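PDB 4X00: putative hydrolase from Burkholderia cenocepacia, which probably hydrolyses ester bonds, as an alpha/beta-hydrolase-fold enzyme thought to be an aryl esterase. Local coordinates for residues P36-H41 / P106-W111; G132-D137 / L223-A228; K234-I239 / S251-D256. All coordinates share one frame; numbering follows the deposited sequence. Where two conformers were deposited one is given.

In the fold
Contacts 1 and 2 lie side by side in the buried centre of one alpha/beta hydrolase sheet, and both join parallel strands through backbone hydrogen bonds. Strands 107-111 and 132-136 are neighbours, so Leu-108 O and Gly-110 O probably accept from Val-134 N and Val-136 N, tying the two contacts into one sheet. Contact 3, only partly buried and with its centre about 19 Å from that of contact 1, belongs to the sheet's outer border: strand 250-254 is the outermost there and pairs with strand 222-227 of contact 2. Its segments meet through side chains alone, helix against strand. A carboxylate enters the bonding in contact 2, whereas contact 1 is bridged by backbone bonds and apolar packing.

Contact 1: residues P36-H41 / P106-W111; sequences PIIFIH and PVLVGW
Two central parallel strands of the alpha/beta hydrolase sheet meet here, 36-40 and 107-111, and the second runs into what looks like the nucleophile elbow, a GxSxG pattern that begins at Gly-110. Five backbone hydrogen bonds alternate between the strands. Val-107 N gives to Pro-36 O, Ile-38 N to Val-107 O, and Val-109 N to Ile-38 O. The shortest joins Ile-40 N to Val-109 O at 2.7 Å, and the straightest runs from Trp-111 N to Ile-40 O (174° at the hydrogen), almost along the C=O axis. On the face of Ile-37, Phe-39 and Val-109, Ile-37 sets CG2 anti to its backbone N; that methyl touches Val-109 CG2 at 3.6 Å and also lies over one face of the Phe-39 ring, near its rim. Val-109 CB comes obliquely to the same ring, 3.9 Å from Phe-39 CD2. Leu-273 of helix 266-280 covers both Phe-39 and Val-109. On the other face Ile-38 lies alongside Pro-106 and points the same way, with Ile-38 CD1 3.8 Å from Pro-106 CB. Leu-108 brings CD2 to within 4.1 Å of Ile-38 CB, and Leu-94 of helix 87-100 packs on both residues. At the C-terminal end of the pair the two polar rings turn to other partners: His-41 NE2 bonds to Leu-69 N, and Trp-111 NE1 to His-259 O, a residue of the probable catalytic triad. The chemistry is thus apolar on both faces, with five backbone bonds between them satisfying amides and carbonyls that face each other across the strands.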
ATOM      1  N   PRO A  36       2.769  15.304  -8.019  1.00 13.10           N
ATOM      2  CA  PRO A  36       2.230  13.931  -8.030  1.00 13.20           C
ATOM      3  C   PRO A  36       2.256  13.224  -6.680  1.00 11.69           C
ATOM      4  O   PRO A  36       3.191  13.341  -5.878  1.00 11.62           O
ATOM      5  CB  PRO A  36       3.143  13.187  -9.016  1.00 15.45           C
ATOM      6  CG  PRO A  36       4.351  14.063  -9.203  1.00 16.51           C
ATOM      7  CD  PRO A  36       3.984  15.464  -8.841  1.00 15.58           C
ATOM      8  N   ILE A  37       1.225  12.418  -6.480  1.00 10.20           N
ATOM      9  CA  ILE A  37       1.134  11.488  -5.367  1.00 10.15           C
ATOM     10  C   ILE A  37       0.803  10.130  -5.958  1.00  9.70           C
ATOM     11  O   ILE A  37      -0.150  10.025  -6.750  1.00 10.97           O
ATOM     12  CB  ILE A  37       0.038  11.878  -4.349  1.00 10.52           C
ATOM     13  CG1 ILE A  37       0.239  13.326  -3.861  1.00 11.31           C
ATOM     14  CG2 ILE A  37       0.008  10.858  -3.197  1.00 10.67           C
ATOM     15  CD1 ILE A  37      -0.926  13.843  -3.017  1.00 12.01           C
ATOM     16  N   ILE A  38       1.609   9.118  -5.650  1.00  8.81           N
ATOM     17  CA  ILE A  38       1.357   7.752  -6.115  1.00  8.09           C
ATOM     18  C   ILE A  38       0.916   6.902  -4.937  1.00  8.50           C
ATOM     19  O   ILE A  38       1.649   6.793  -3.936  1.00  9.27           O
ATOM     20  CB  ILE A  38       2.609   7.155  -6.767  1.00  9.05           C
ATOM     21  CG1 ILE A  38       3.016   7.968  -8.010  1.00 10.78           C
ATOM     22  CG2 ILE A  38       2.372   5.707  -7.121  1.00  9.42           C
ATOM     23  CD1 ILE A  38       4.414   7.616  -8.555  1.00 11.65           C
ATOM     24  N   PHE A  39      -0.307   6.361  -5.061  1.00  7.88           N
ATOM     25  CA  PHE A  39      -0.928   5.532  -4.038  1.00  7.83           C
ATOM     26  C   PHE A  39      -0.706   4.058  -4.347  1.00  7.77           C
ATOM     27  O   PHE A  39      -0.946   3.625  -5.477  1.00  9.55           O
ATOM     28  CB  PHE A  39      -2.424   5.785  -3.966  1.00  8.66           C
ATOM     29  CG  PHE A  39      -2.779   7.192  -3.573  1.00  8.84           C
ATOM     30  CD1 PHE A  39      -2.881   8.177  -4.535  1.00 10.56           C
ATOM     31  CD2 PHE A  39      -3.049   7.513  -2.240  1.00  8.49           C
ATOM     32  CE1 PHE A  39      -3.239   9.483  -4.180  1.00 11.24           C
ATOM     33  CE2 PHE A  39      -3.397   8.813  -1.865  1.00  9.45           C
ATOM     34  CZ  PHE A  39      -3.498   9.790  -2.840  1.00 10.67           C
ATOM     35  N   ILE A  40      -0.265   3.305  -3.342  1.00  7.93           N
ATOM     36  CA  ILE A  40       0.096   1.892  -3.480  1.00  8.10           C
ATOM     37  C   ILE A  40      -0.726   1.114  -2.489  1.00  7.90           C
ATOM     38  O   ILE A  40      -0.560   1.300  -1.280  1.00  8.70           O
ATOM     39  CB  ILE A  40       1.589   1.671  -3.195  1.00  9.34           C
ATOM     40  CG1 ILE A  40       2.437   2.650  -4.011  1.00 10.97           C
ATOM     41  CG2 ILE A  40       1.982   0.220  -3.515  1.00  9.50           C
ATOM     42  CD1 ILE A  40       3.825   2.854  -3.423  1.00 14.11           C
ATOM     43  N   HIS A  41      -1.667   0.306  -2.969  1.00  8.00           N
ATOM     44  CA  HIS A  41      -2.575  -0.388  -2.068  1.00  7.66           C
ATOM     45  C   HIS A  41      -1.932  -1.622  -1.413  1.00  8.17           C
ATOM     46  O   HIS A  41      -0.743  -1.897  -1.611  1.00  8.08           O
ATOM     47  CB  HIS A  41      -3.867  -0.783  -2.804  1.00  7.73           C
ATOM     48  CG  HIS A  41      -3.672  -1.835  -3.858  1.00  7.05           C
ATOM     49  ND1 HIS A  41      -3.604  -3.185  -3.573  1.00  8.06           N
ATOM     50  CD2 HIS A  41      -3.558  -1.728  -5.209  1.00  7.25           C
ATOM     51  CE1 HIS A  41      -3.433  -3.864  -4.707  1.00  8.07           C
ATOM     52  NE2 HIS A  41      -3.431  -3.006  -5.718  1.00  7.44           N
ATOM     53  N   PRO A 106       7.529  12.428  -6.985  1.00 14.04           N
ATOM     54  CA  PRO A 106       6.236  12.111  -6.359  1.00 12.85           C
ATOM     55  C   PRO A 106       6.389  11.837  -4.878  1.00 11.49           C
ATOM     56  O   PRO A 106       7.450  11.416  -4.406  1.00 11.83           O
ATOM     57  CB  PRO A 106       5.786  10.817  -7.075  1.00 13.20           C
ATOM     58  CG  PRO A 106       7.076  10.184  -7.468  1.00 14.79           C
ATOM     59  CD  PRO A 106       7.999  11.327  -7.844  1.00 14.57           C
ATOM     60  N   VAL A 107       5.300  12.032  -4.154  1.00  9.72           N
ATOM     61  CA  VAL A 107       5.179  11.482  -2.809  1.00  9.59           C
ATOM     62  C   VAL A 107       4.536  10.100  -2.953  1.00 10.41           C
ATOM     63  O   VAL A 107       3.534   9.965  -3.651  1.00 11.04           O
ATOM     64  CB  VAL A 107       4.338  12.399  -1.911  1.00  9.79           C
ATOM     65  CG1 VAL A 107       3.970  11.688  -0.596  1.00 11.08           C
ATOM     66  CG2 VAL A 107       5.101  13.714  -1.648  1.00 10.34           C
ATOM     67  N   LEU A 108       5.110   9.103  -2.291  1.00  9.41           N
ATOM     68  CA  LEU A 108       4.555   7.743  -2.278  1.00  8.75           C
ATOM     69  C   LEU A 108       3.665   7.544  -1.069  1.00  8.96           C
ATOM     70  O   LEU A 108       4.011   7.992   0.032  1.00  9.93           O
ATOM     71  CB  LEU A 108       5.679   6.710  -2.236  1.00  9.08           C
ATOM     72  CG  LEU A 108       6.762   6.895  -3.305  1.00  9.83           C
ATOM     73  CD1 LEU A 108       7.799   5.789  -3.166  1.00 11.60           C
ATOM     74  CD2 LEU A 108       6.108   6.921  -4.714  1.00 10.13           C
ATOM     75  N   VAL A 109       2.520   6.892  -1.257  1.00  7.99           N
ATOM     76  CA  VAL A 109       1.614   6.591  -0.135  1.00  7.25           C
ATOM     77  C   VAL A 109       1.373   5.095  -0.213  1.00  7.77           C
ATOM     78  O   VAL A 109       0.750   4.625  -1.161  1.00  9.20           O
ATOM     79  CB  VAL A 109       0.289   7.350  -0.235  1.00  7.65           C
ATOM     80  CG1 VAL A 109      -0.645   6.993   0.933  1.00  8.88           C
ATOM     81  CG2 VAL A 109       0.571   8.851  -0.278  1.00  9.60           C
ATOM     82  N   GLY A 110       1.849   4.351   0.770  1.00  7.55           N
ATOM     83  CA  GLY A 110       1.776   2.889   0.706  1.00  8.55           C
ATOM     84  C   GLY A 110       0.998   2.297   1.863  1.00  8.40           C
ATOM     85  O   GLY A 110       1.356   2.520   3.014  1.00  8.77           O
ATOM     86  N   TRP A 111      -0.060   1.552   1.560  1.00  7.81           N
ATOM     87  CA  TRP A 111      -0.899   0.903   2.566  1.00  8.20           C
ATOM     88  C   TRP A 111      -0.463  -0.540   2.765  1.00  7.67           C
ATOM     89  O   TRP A 111      -0.514  -1.324   1.813  1.00  7.95           O
ATOM     90  CB  TRP A 111      -2.363   0.941   2.130  1.00  8.63           C
ATOM     91  CG  TRP A 111      -3.288   0.197   3.033  1.00  8.40           C
ATOM     92  CD1 TRP A 111      -3.232   0.159   4.396  1.00  8.41           C
ATOM     93  CD2 TRP A 111      -4.416  -0.619   2.643  1.00  9.67           C
ATOM     94  NE1 TRP A 111      -4.261  -0.628   4.881  1.00  8.22           N
ATOM     95  CE2 TRP A 111      -4.995  -1.111   3.825  1.00  9.17           C
ATOM     96  CE3 TRP A 111      -5.008  -0.945   1.410  1.00 11.30           C
ATOM     97  CZ2 TRP A 111      -6.135  -1.908   3.825  1.00 10.43           C
ATOM     98  CZ3 TRP A 111      -6.126  -1.765   1.412  1.00 12.36           C
ATOM     99  CH2 TRP A 111      -6.668  -2.248   2.608  1.00 11.63           C
TER

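Contact 2: residues G132-D137 / L223-A228; sequences GAVYVD and LLLYGA
The Tyr-226 ring carries Asp-137 CA over one face, 3.6 Å from the ring centroid and offset toward the rim, a CH-pi contact; the backbone carbon Leu-224 C lies in plane at its edge. Tyr-226 OH is hydrogen-bonded to Gly-138 O. At the Tyr-135 ring Leu-224 CD1 approaches obliquely: the two side chains run side by side in the same direction, and this methyl sits 3.7 Å from Tyr-135 CB. The Asp-137 carboxylate reaches across the strand end to Gly-227 N, with CG anti to its own carbonyl carbon (chi1 -70°). Asp-137 OD2 accepts from Gly-227 N at 3.1 Å through its syn lone pair, while OD1 takes a weak, longer bond from the same N-H. Asp-137 OD2 also lies close to Asp-230 OD2 of the probable catalytic triad, which might raise the pKa of one carboxylate. Behind this end the strands pair in parallel: Leu-223 N bonds to Ala-133 O, Tyr-135 N to Leu-223 O, Leu-225 N to Tyr-135 O, and Asp-137 N to Leu-225 O at 2.8 Å. On the valine face, Val-134 CG1 meets Leu-225 CD1 at 4.1 Å. Phe-269 and Phe-276 of helix 266-280 cover that face, helix 235-245 packs on Leu-224 and Tyr-226, and strands 107-111 and 250-254 flank the pair.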
ATOM      1  N   GLY A 132       9.070  12.167  -0.773  1.00  9.73           N
ATOM      2  CA  GLY A 132       8.718  11.724   0.558  1.00  9.39           C
ATOM      3  C   GLY A 132       7.860  10.470   0.465  1.00  9.33           C
ATOM      4  O   GLY A 132       7.432  10.090  -0.637  1.00 10.23           O
ATOM      5  N   ALA A 133       7.565   9.854   1.609  1.00  8.93           N
ATOM      6  CA  ALA A 133       6.697   8.689   1.609  1.00  9.00           C
ATOM      7  C   ALA A 133       5.875   8.648   2.873  1.00  9.42           C
ATOM      8  O   ALA A 133       6.370   8.988   3.949  1.00  9.87           O
ATOM      9  CB  ALA A 133       7.519   7.405   1.467  1.00 10.53           C
ATOM     10  N   VAL A 134       4.635   8.225   2.714  1.00  9.18           N
ATOM     11  CA  VAL A 134       3.735   7.969   3.815  1.00  8.89           C
ATOM     12  C   VAL A 134       3.461   6.464   3.878  1.00  8.00           C
ATOM     13  O   VAL A 134       2.980   5.881   2.891  1.00  9.17           O
ATOM     14  CB  VAL A 134       2.404   8.711   3.643  1.00  9.48           C
ATOM     15  CG1 VAL A 134       1.502   8.465   4.861  1.00 10.32           C
ATOM     16  CG2 VAL A 134       2.645  10.224   3.427  1.00 10.20           C
ATOM     17  N   TYR A 135       3.796   5.834   4.999  1.00  7.91           N
ATOM     18  CA  TYR A 135       3.452   4.434   5.245  1.00  8.57           C
ATOM     19  C   TYR A 135       2.137   4.456   6.000  1.00  8.22           C
ATOM     20  O   TYR A 135       2.074   4.986   7.114  1.00  9.49           O
ATOM     21  CB  TYR A 135       4.493   3.714   6.085  1.00  9.54           C
ATOM     22  CG  TYR A 135       5.752   3.315   5.358  1.00  9.53           C
ATOM     23  CD1 TYR A 135       6.553   4.247   4.677  1.00 10.89           C
ATOM     24  CD2 TYR A 135       6.200   1.986   5.397  1.00  9.39           C
ATOM     25  CE1 TYR A 135       7.719   3.851   4.020  1.00 10.46           C
ATOM     26  CE2 TYR A 135       7.367   1.607   4.740  1.00  9.63           C
ATOM     27  CZ  TYR A 135       8.114   2.533   4.062  1.00 10.14           C
ATOM     28  OH  TYR A 135       9.259   2.139   3.432  1.00 11.15           O
ATOM     29  N   VAL A 136       1.092   3.916   5.405  1.00  7.89           N
ATOM     30  CA  VAL A 136      -0.206   3.893   6.046  1.00  9.11           C
ATOM     31  C   VAL A 136      -0.460   2.488   6.557  1.00  8.21           C
ATOM     32  O   VAL A 136      -0.691   1.563   5.765  1.00  8.51           O
ATOM     33  CB  VAL A 136      -1.302   4.307   5.079  1.00 11.09           C
ATOM     34  CG1 VAL A 136      -2.618   4.441   5.877  1.00 11.45           C
ATOM     35  CG2 VAL A 136      -0.895   5.579   4.320  1.00 11.54           C
ATOM     36  N   ASP A 137      -0.363   2.291   7.869  1.00  7.93           N
ATOM     37  CA  ASP A 137      -0.441   0.932   8.416  1.00  7.31           C
ATOM     38  C   ASP A 137       0.462   0.004   7.630  1.00  7.35           C
ATOM     39  O   ASP A 137       0.116  -1.143   7.329  1.00  8.54           O
ATOM     40  CB  ASP A 137      -1.893   0.453   8.451  1.00  8.47           C
ATOM     41  CG  ASP A 137      -2.667   1.206   9.504  1.00  8.10           C
ATOM     42  OD1 ASP A 137      -3.050   2.350   9.191  1.00  9.20           O
ATOM     43  OD2 ASP A 137      -2.781   0.729  10.672  1.00  8.89           O
ATOM     44  N   LEU A 223       6.520   9.654   6.883  1.00  9.17           N
ATOM     45  CA  LEU A 223       5.433   9.747   7.853  1.00  9.35           C
ATOM     46  C   LEU A 223       4.767   8.371   7.971  1.00  9.37           C
ATOM     47  O   LEU A 223       4.418   7.764   6.963  1.00  9.99           O
ATOM     48  CB  LEU A 223       4.416  10.800   7.410  1.00 10.10           C
ATOM     49  CG  LEU A 223       3.129  10.911   8.242  1.00 11.90           C
ATOM     50  CD1 LEU A 223       3.437  11.338   9.679  1.00 13.66           C
ATOM     51  CD2 LEU A 223       2.203  11.910   7.575  1.00 13.18           C
ATOM     52  N   LEU A 224       4.618   7.887   9.191  1.00  9.83           N
ATOM     53  CA  LEU A 224       3.958   6.617   9.449  1.00 10.12           C
ATOM     54  C   LEU A 224       2.630   6.917  10.113  1.00 10.57           C
ATOM     55  O   LEU A 224       2.597   7.474  11.214  1.00 12.09           O
ATOM     56  CB  LEU A 224       4.818   5.733  10.331  1.00 11.08           C
ATOM     57  CG  LEU A 224       5.695   4.745   9.554  1.00 11.57           C
ATOM     58  CD1 LEU A 224       6.667   5.438   8.556  1.00 12.25           C
ATOM     59  CD2 LEU A 224       6.430   3.843  10.565  1.00 12.50           C
ATOM     60  N   LEU A 225       1.535   6.577   9.454  1.00  8.94           N
ATOM     61  CA  LEU A 225       0.190   6.862   9.954  1.00  9.98           C
ATOM     62  C   LEU A 225      -0.478   5.519  10.176  1.00  8.54           C
ATOM     63  O   LEU A 225      -0.657   4.768   9.196  1.00  9.46           O
ATOM     64  CB  LEU A 225      -0.623   7.689   8.959  1.00 11.97           C
ATOM     65  CG  LEU A 225      -0.232   9.119   8.598  1.00 11.69           C
ATOM     66  CD1 LEU A 225      -1.277   9.692   7.648  1.00 12.19           C
ATOM     67  CD2 LEU A 225      -0.256   9.984   9.801  1.00 10.97           C
ATOM     68  N   TYR A 226      -0.830   5.190  11.424  1.00  8.52           N
ATOM     69  CA  TYR A 226      -1.412   3.862  11.737  1.00  8.48           C
ATOM     70  C   TYR A 226      -2.680   4.031  12.536  1.00  8.74           C
ATOM     71  O   TYR A 226      -2.747   4.895  13.431  1.00  8.80           O
ATOM     72  CB  TYR A 226      -0.437   3.010  12.584  1.00  8.98           C
ATOM     73  CG  TYR A 226       0.709   2.428  11.810  1.00  8.95           C
ATOM     74  CD1 TYR A 226       1.643   3.252  11.214  1.00  9.81           C
ATOM     75  CD2 TYR A 226       0.849   1.049  11.655  1.00  9.03           C
ATOM     76  CE1 TYR A 226       2.694   2.729  10.489  1.00  9.72           C
ATOM     77  CE2 TYR A 226       1.922   0.510  10.944  1.00  9.11           C
ATOM     78  CZ  TYR A 226       2.828   1.366  10.343  1.00  9.84           C
ATOM     79  OH  TYR A 226       3.892   0.884   9.613  1.00 11.02           O
ATOM     80  N   GLY A 227      -3.658   3.168  12.289  1.00  8.78           N
ATOM     81  CA  GLY A 227      -4.752   3.009  13.228  1.00  9.01           C
ATOM     82  C   GLY A 227      -4.258   2.270  14.456  1.00 10.01           C
ATOM     83  O   GLY A 227      -3.644   1.189  14.345  1.00 10.61           O
ATOM     84  N   ALA A 228      -4.558   2.801  15.644  1.00 10.74           N
ATOM     85  CA  ALA A 228      -4.100   2.178  16.884  1.00 11.46           C
ATOM     86  C   ALA A 228      -4.705   0.794  17.077  1.00 12.40           C
ATOM     87  O   ALA A 228      -4.149  -0.037  17.790  1.00 14.06           O
ATOM     88  CB  ALA A 228      -4.424   3.070  18.107  1.00 11.16           C
TER

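Contact 3: residues K234-I239 / S251-D256; sequences KAKPSI and SELYAD. With EDO (1,2-ethanediol), chain G.
Leu-253 stands on strand 251-254 with its two methyls spread against helix 235-239, in the beta-alpha-beta unit that closes one border of the alpha/beta hydrolase sheet. Helix and strand run nearly antiparallel (175°) with their axes 10.3 Å apart, so side chains alone bridge the gap. Leu-253 sets CG anti to its carbonyl carbon, and its branches part company. Leu-253 CD2 turns to the helix residues Ala-235 and Ile-239, lying 4.0 Å from Ala-235 CB and 3.9 Å from Ile-239 CD1; the isoleucine crosses it obliquely. CD1 meets Lys-236 instead, whose extended chain passes at about a right angle and brings CE to 3.7 Å from Leu-253 CD1, so the lysine contributes its aliphatic part. One helical turn after Ala-235, Ile-239 uses both branches. Its CG1 arm carries CD1 to the leucine, whereas Ile-239 CG2, anti to the backbone N, packs on Ser-251, 3.6 Å from Ser-251 OG. Ser-251 holds that hydroxyl between its backbone N and carbonyl carbon (chi1 63°), the crowded position, and the oxygen bonds to Lys-243 NZ farther along the helix. Tyr-226 of the adjoining strand packs against Ala-235 and Ile-239, so the same helix surface covers two strands. At the start of the helix Lys-234 O accepts from both Ser-238 N and Ser-238 OG, the hydroxyl lying above the carbonyl plane. There a 1,2-ethanediol, probably from the crystallisation liquor, accepts the first N-H of the helix: Ala-235 N gives to its O2 at 2.9 Å and 161°.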
ATOM      1  N   LYS A 234       0.784  -4.883  13.804  1.00 10.71           N
ATOM      2  CA  LYS A 234       0.926  -4.342  15.161  1.00 10.87           C
ATOM      3  C   LYS A 234       1.484  -2.916  15.062  1.00 11.08           C
ATOM      4  O   LYS A 234       2.643  -2.716  14.698  1.00 12.08           O
ATOM      5  CB  LYS A 234       1.845  -5.212  16.040  1.00 12.05           C
ATOM      6  CG  LYS A 234       1.309  -6.631  16.313  1.00 13.66           C
ATOM      7  CD  LYS A 234       2.341  -7.454  17.054  1.00 15.18           C
ATOM      8  CE  LYS A 234       1.788  -8.811  17.443  1.00 16.08           C
ATOM      9  NZ  LYS A 234       2.861  -9.624  18.061  1.00 18.42           N
ATOM     10  N   ALA A 235       0.643  -1.936  15.375  1.00 10.53           N
ATOM     11  CA  ALA A 235       0.961  -0.520  15.109  1.00 10.96           C
ATOM     12  C   ALA A 235       2.171  -0.026  15.898  1.00 11.79           C
ATOM     13  O   ALA A 235       3.153   0.436  15.299  1.00 12.31           O
ATOM     14  CB  ALA A 235      -0.258   0.362  15.417  1.00 11.68           C
ATOM     15  N   LYS A 236       2.111  -0.097  17.225  1.00 12.69           N
ATOM     16  CA  LYS A 236       3.228   0.468  17.970  1.00 13.66           C
ATOM     17  C   LYS A 236       4.554  -0.280  17.724  1.00 13.33           C
ATOM     18  O   LYS A 236       5.579   0.365  17.539  1.00 13.91           O
ATOM     19  CB  LYS A 236       2.893   0.540  19.463  1.00 15.46           C
ATOM     20  CG  LYS A 236       1.803   1.571  19.742  1.00 17.53           C
ATOM     21  CD  LYS A 236       1.555   1.709  21.229  1.00 20.14           C
ATOM     22  CE  LYS A 236       0.509   2.773  21.505  1.00 23.27           C
ATOM     23  NZ  LYS A 236       0.356   2.976  22.963  1.00 25.38           N
ATOM     24  N   PRO A 237       4.542  -1.623  17.662  1.00 13.45           N
ATOM     25  CA  PRO A 237       5.833  -2.277  17.415  1.00 13.07           C
ATOM     26  C   PRO A 237       6.377  -2.003  16.011  1.00 13.28           C
ATOM     27  O   PRO A 237       7.585  -1.893  15.856  1.00 14.48           O
ATOM     28  CB  PRO A 237       5.507  -3.763  17.607  1.00 14.23           C
ATOM     29  CG  PRO A 237       4.349  -3.754  18.595  1.00 14.42           C
ATOM     30  CD  PRO A 237       3.527  -2.570  18.175  1.00 13.97           C
ATOM     31  N   SER A 238       5.509  -1.869  15.015  1.00 12.11           N
ATOM     32  CA  SER A 238       5.976  -1.550  13.676  1.00 11.62           C
ATOM     33  C   SER A 238       6.573  -0.146  13.629  1.00 11.45           C
ATOM     34  O   SER A 238       7.634   0.062  13.039  1.00 12.71           O
ATOM     35  CB  SER A 238       4.830  -1.692  12.689  1.00 11.50           C
ATOM     36  OG  SER A 238       4.494  -3.065  12.546  1.00 12.40           O
ATOM     37  N   ILE A 239       5.873   0.819  14.228  1.00 10.18           N
ATOM     38  CA  ILE A 239       6.373   2.186  14.295  1.00 10.99           C
ATOM     39  C   ILE A 239       7.712   2.220  15.017  1.00 11.81           C
ATOM     40  O   ILE A 239       8.656   2.865  14.552  1.00 12.11           O
ATOM     41  CB  ILE A 239       5.354   3.108  14.984  1.00 11.24           C
ATOM     42  CG1 ILE A 239       4.159   3.339  14.055  1.00 11.52           C
ATOM     43  CG2 ILE A 239       6.003   4.481  15.317  1.00 12.57           C
ATOM     44  CD1 ILE A 239       2.968   3.945  14.753  1.00 12.25           C
ATOM     45  N   SER A 251       5.483   9.891  13.210  1.00 11.46           N
ATOM     46  CA  SER A 251       4.357   8.982  13.219  1.00 11.88           C
ATOM     47  C   SER A 251       3.137   9.616  13.858  1.00 12.49           C
ATOM     48  O   SER A 251       3.230  10.576  14.638  1.00 13.60           O
ATOM     49  CB  SER A 251       4.720   7.690  13.945  1.00 12.96           C
ATOM     50  OG  SER A 251       5.024   7.962  15.294  1.00 13.44           O
ATOM     51  N   GLU A 252       1.974   9.063  13.526  1.00 12.31           N
ATOM     52  CA  GLU A 252       0.720   9.452  14.146  1.00 14.12           C
ATOM     53  C   GLU A 252      -0.112   8.194  14.320  1.00 12.41           C
ATOM     54  O   GLU A 252      -0.163   7.366  13.428  1.00 12.68           O
ATOM     55  CB  GLU A 252      -0.054  10.467  13.286  1.00 18.48           C
ATOM     56  CG  GLU A 252       0.671  11.732  12.923  1.00 23.70           C
ATOM     57  CD  GLU A 252       0.768  12.710  14.066  1.00 27.77           C
ATOM     58  OE1 GLU A 252       0.230  12.422  15.156  1.00 26.85           O
ATOM     59  OE2 GLU A 252       1.391  13.780  13.863  1.00 31.96           O
ATOM     60  N   LEU A 253      -0.757   8.076  15.461  1.00 12.50           N
ATOM     61  CA  LEU A 253      -1.696   7.002  15.736  1.00 13.21           C
ATOM     62  C   LEU A 253      -3.103   7.541  15.681  1.00 12.80           C
ATOM     63  O   LEU A 253      -3.418   8.519  16.369  1.00 14.70           O
ATOM     64  CB  LEU A 253      -1.453   6.387  17.119  1.00 15.85           C
ATOM     65  CG  LEU A 253      -0.265   5.479  17.282  1.00 17.74           C
ATOM     66  CD1 LEU A 253      -0.031   5.205  18.751  1.00 20.26           C
ATOM     67  CD2 LEU A 253      -0.485   4.166  16.516  1.00 18.20           C
ATOM     68  N   TYR A 254      -3.970   6.897  14.912  1.00 10.86           N
ATOM     69  CA  TYR A 254      -5.391   7.231  14.891  1.00 11.00           C
ATOM     70  C   TYR A 254      -6.056   6.310  15.901  1.00 11.32           C
ATOM     71  O   TYR A 254      -6.248   5.101  15.622  1.00 11.79           O
ATOM     72  CB  TYR A 254      -6.003   7.009  13.497  1.00 11.32           C
ATOM     73  CG  TYR A 254      -5.625   7.999  12.403  1.00 10.33           C
ATOM     74  CD1 TYR A 254      -4.469   8.781  12.458  1.00 10.47           C
ATOM     75  CD2 TYR A 254      -6.453   8.144  11.298  1.00 10.10           C
ATOM     76  CE1 TYR A 254      -4.156   9.672  11.415  1.00 10.33           C
ATOM     77  CE2 TYR A 254      -6.156   9.030  10.281  1.00  9.76           C
ATOM     78  CZ  TYR A 254      -5.017   9.795  10.337  1.00  9.75           C
ATOM     79  OH  TYR A 254      -4.772  10.670   9.284  1.00 11.73           O
ATOM     80  N   ALA A 255      -6.415   6.857  17.063  1.00 11.86           N
ATOM     81  CA  ALA A 255      -6.878   6.045  18.180  1.00 13.08           C
ATOM     82  C   ALA A 255      -8.036   5.098  17.857  1.00 15.25           C
ATOM     83  O   ALA A 255      -8.069   3.964  18.357  1.00 16.45           O
ATOM     84  CB  ALA A 255      -7.295   6.967  19.337  1.00 13.27           C
ATOM     85  N   ASP A 256      -8.968   5.559  17.028  1.00 14.78           N
ATOM     86  CA  ASP A 256     -10.191   4.791  16.814  0.70 16.62           C
ATOM     87  C   ASP A 256     -10.285   4.238  15.399  1.00 16.18           C
ATOM     88  O   ASP A 256     -11.347   3.863  14.934  1.00 19.13           O
ATOM     89  CB  ASP A 256     -11.399   5.659  17.147  0.70 19.53           C
ATOM     90  CG  ASP A 256     -11.395   6.125  18.604  0.70 23.92           C
ATOM     91  OD1 ASP A 256     -10.989   5.335  19.483  0.70 25.90           O
ATOM     92  OD2 ASP A 256     -11.782   7.285  18.871  0.70 26.01           O
TER
HETATM   93  C1  EDO G 303      -1.968  -3.938  17.970  1.00 24.68           C
HETATM   94  O1  EDO G 303      -0.553  -3.819  18.090  1.00 21.22           O
HETATM   95  C2  EDO G 303      -2.579  -2.667  17.398  1.00 19.85           C
HETATM   96  O2  EDO G 303      -2.167  -2.457  16.057  1.00 14.88           O